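Local coordinates for protein MgGH51 (Meripilus giganteus, PDB 6ZPV) that acts as a GH51 alpha-L-arabinofuranosidase, hydrolysing terminal alpha-L-arabinofuranosyl residues, probably from arabinose-containing plant polysaccharides, at residues A[82-87]-A[94-99]. Numbering follows the deposited sequence. Where two conformers were deposited one is given.
Sequences LQFSVP and VGFTNE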
loop_
_atom_site.group_PDB
_atom_site.type_symbol
_atom_site.label_atom_id
_atom_site.label_comp_id
_atom_site.label_asym_id
_atom_site.label_seq_id
_atom_site.Cartn_x
_atom_site.Cartn_y
_atom_site.Cartn_z
ATOM N N LEU A 82 11.421 -24.294 12.778
ATOM C CA LEU A 82 11.128 -24.285 14.215
ATOM C C LEU A 82 11.342 -25.718 14.723
ATOM O O LEU A 82 10.600 -26.627 14.338
ATOM C CB LEU A 82 9.720 -23.781 14.453
ATOM C CG LEU A 82 9.279 -23.715 15.890
ATOM C CD1 LEU A 82 10.062 -22.645 16.654
ATOM C CD2 LEU A 82 7.779 -23.447 15.973
ATOM N N GLN A 83 12.283 -25.874 15.621
ATOM C CA GLN A 83 12.509 -27.142 16.312
ATOM C C GLN A 83 11.690 -27.111 17.620
ATOM O O GLN A 83 11.951 -26.275 18.509
ATOM C CB GLN A 83 13.996 -27.310 16.613
ATOM C CG GLN A 83 14.291 -28.598 17.353
ATOM C CD GLN A 83 15.757 -28.619 17.724
ATOM O OE1 GLN A 83 16.567 -29.234 16.987
ATOM N NE2 GLN A 83 16.105 -27.854 18.771
ATOM N N PHE A 84 10.725 -28.005 17.695
ATOM C CA PHE A 84 9.773 -28.169 18.811
ATOM C C PHE A 84 10.043 -29.468 19.546
ATOM O O PHE A 84 10.025 -30.524 18.953
ATOM C CB PHE A 84 8.347 -28.166 18.251
ATOM C CG PHE A 84 7.282 -28.677 19.185
ATOM C CD1 PHE A 84 6.934 -27.987 20.338
ATOM C CD2 PHE A 84 6.645 -29.869 18.935
ATOM C CE1 PHE A 84 5.952 -28.470 21.184
ATOM C CE2 PHE A 84 5.630 -30.344 19.780
ATOM C CZ PHE A 84 5.281 -29.613 20.894
ATOM N N SER A 85 10.293 -29.383 20.846
ATOM C CA SER A 85 10.554 -30.591 21.658
ATOM C C SER A 85 9.638 -30.589 22.887
ATOM O O SER A 85 9.420 -29.522 23.499
ATOM C CB SER A 85 11.998 -30.662 22.081
ATOM O OG SER A 85 12.845 -30.776 20.941
ATOM N N VAL A 86 9.171 -31.747 23.269
ATOM C CA VAL A 86 8.355 -31.955 24.473
ATOM C C VAL A 86 9.238 -32.705 25.487
ATOM O O VAL A 86 9.723 -33.793 25.190
ATOM C CB VAL A 86 7.103 -32.786 24.177
ATOM C CG1 VAL A 86 6.291 -33.002 25.432
ATOM C CG2 VAL A 86 6.274 -32.141 23.066
ATOM N N PRO A 87 9.495 -32.137 26.670
ATOM C CA PRO A 87 10.272 -32.864 27.670
ATOM C C PRO A 87 9.642 -34.197 28.037
ATOM O O PRO A 87 8.439 -34.427 27.905
ATOM C CB PRO A 87 10.236 -31.920 28.861
ATOM C CG PRO A 87 10.136 -30.537 28.239
ATOM C CD PRO A 87 9.154 -30.773 27.104
ATOM N N VAL A 94 0.600 -29.340 24.708
ATOM C CA VAL A 94 2.002 -28.839 24.633
ATOM C C VAL A 94 2.204 -28.382 23.199
ATOM O O VAL A 94 1.791 -29.106 22.276
ATOM C CB VAL A 94 3.023 -29.903 25.122
ATOM C CG1 VAL A 94 4.448 -29.370 24.995
ATOM C CG2 VAL A 94 2.747 -30.385 26.563
ATOM N N GLY A 95 2.842 -27.247 22.955
ATOM C CA GLY A 95 2.946 -26.715 21.622
ATOM C C GLY A 95 3.403 -25.305 21.653
ATOM O O GLY A 95 4.310 -24.968 22.422
ATOM N N PHE A 96 2.811 -24.469 20.784
ATOM C CA PHE A 96 3.305 -23.090 20.651
ATOM C C PHE A 96 2.188 -22.239 20.023
ATOM O O PHE A 96 1.277 -22.752 19.385
ATOM C CB PHE A 96 4.606 -23.054 19.847
ATOM C CG PHE A 96 4.557 -23.877 18.597
ATOM C CD1 PHE A 96 4.116 -23.357 17.385
ATOM C CD2 PHE A 96 5.019 -25.207 18.601
ATOM C CE1 PHE A 96 4.083 -24.144 16.264
ATOM C CE2 PHE A 96 4.958 -25.988 17.473
ATOM C CZ PHE A 96 4.494 -25.449 16.304
ATOM N N THR A 97 2.314 -20.936 20.226
ATOM C CA THR A 97 1.439 -19.911 19.670
ATOM C C THR A 97 2.206 -18.948 18.760
ATOM O O THR A 97 3.409 -18.763 18.934
ATOM C CB THR A 97 0.669 -19.144 20.752
ATOM O OG1 THR A 97 1.615 -18.473 21.581
ATOM C CG2 THR A 97 -0.247 -20.013 21.568
ATOM N N ASN A 98 1.429 -18.329 17.882
ATOM C CA ASN A 98 1.883 -17.152 17.129
ATOM C C ASN A 98 0.910 -16.018 17.478
ATOM O O ASN A 98 -0.316 -16.196 17.307
ATOM C CB ASN A 98 1.884 -17.397 15.609
ATOM C CG ASN A 98 2.533 -16.277 14.819
ATOM O OD1 ASN A 98 1.895 -15.222 14.623
ATOM N ND2 ASN A 98 3.751 -16.508 14.363
ATOM N N GLU A 99 1.439 -14.880 17.914
ATOM C CA GLU A 99 0.615 -13.761 18.382
ATOM C C GLU A 99 0.086 -12.925 17.223
ATOM O O GLU A 99 -0.597 -11.905 17.488
ATOM C CB GLU A 99 1.439 -12.893 19.344
ATOM C CG GLU A 99 2.583 -12.137 18.672
ATOM C CD GLU A 99 3.422 -11.304 19.609
ATOM O OE1 GLU A 99 3.322 -10.059 19.530
ATOM O OE2 GLU A 99 4.129 -11.847 20.475
#
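Leu-82 sets its CD2 methyl squarely over the Phe-96 ring, a CH-pi contact 3.8 Å from the ring centroid. The methyl is almost equally far from several ring carbons, as expected for an atom over the centre. The two side chains approach from opposing strands, and Leu-82 also touches Phe-43 and Leu-54 of loops and Phe-195 of strand 189-198. Two residues on, Phe-84 meets the same ring differently: the CD2-CE2 edge of Phe-96 is directed at a face of Phe-84 in a T-shaped pair, centroids 5.5 Å apart and planes at 69°. With CG trans to the backbone N (chi1 165°), Phe-84 reaches across to the facing strand, where its CE1 lies 3.5 Å from Gly-95 CA and its CZ 3.8 Å from Val-94 O. Gly-95 has no side chain, and the ring rests against its CA. An alanine here in place of Phe-84 is likely to open a gap against the Gly-95 backbone and leave the CD2-CE2 edge of Phe-96 without the ring face it meets. Past the strand end, Val-86 closes the row, its CG2 3.8 Å from Val-94 CG1. Residues 82-85 and 94-98 run roughly antiparallel, their axes 8.2 Å apart at closest approach. Their parent strands, 80-85 and 93-98, belong to two different five-stranded antiparallel sheets that face each other across the interior of a beta-sandwich. Phe-96 also forms an edge-to-face pair with Phe-192. The side-chain contacts are all apolar, with main-chain atoms of Val-94 and Gly-95 beside the Phe-84 ring. The two sheets are therefore held together here by van der Waals and aromatic contacts between buried side chains, while the backbone hydrogen bonding of strand 80-85 runs within its own sheet, to strands 64-69 and 189-198.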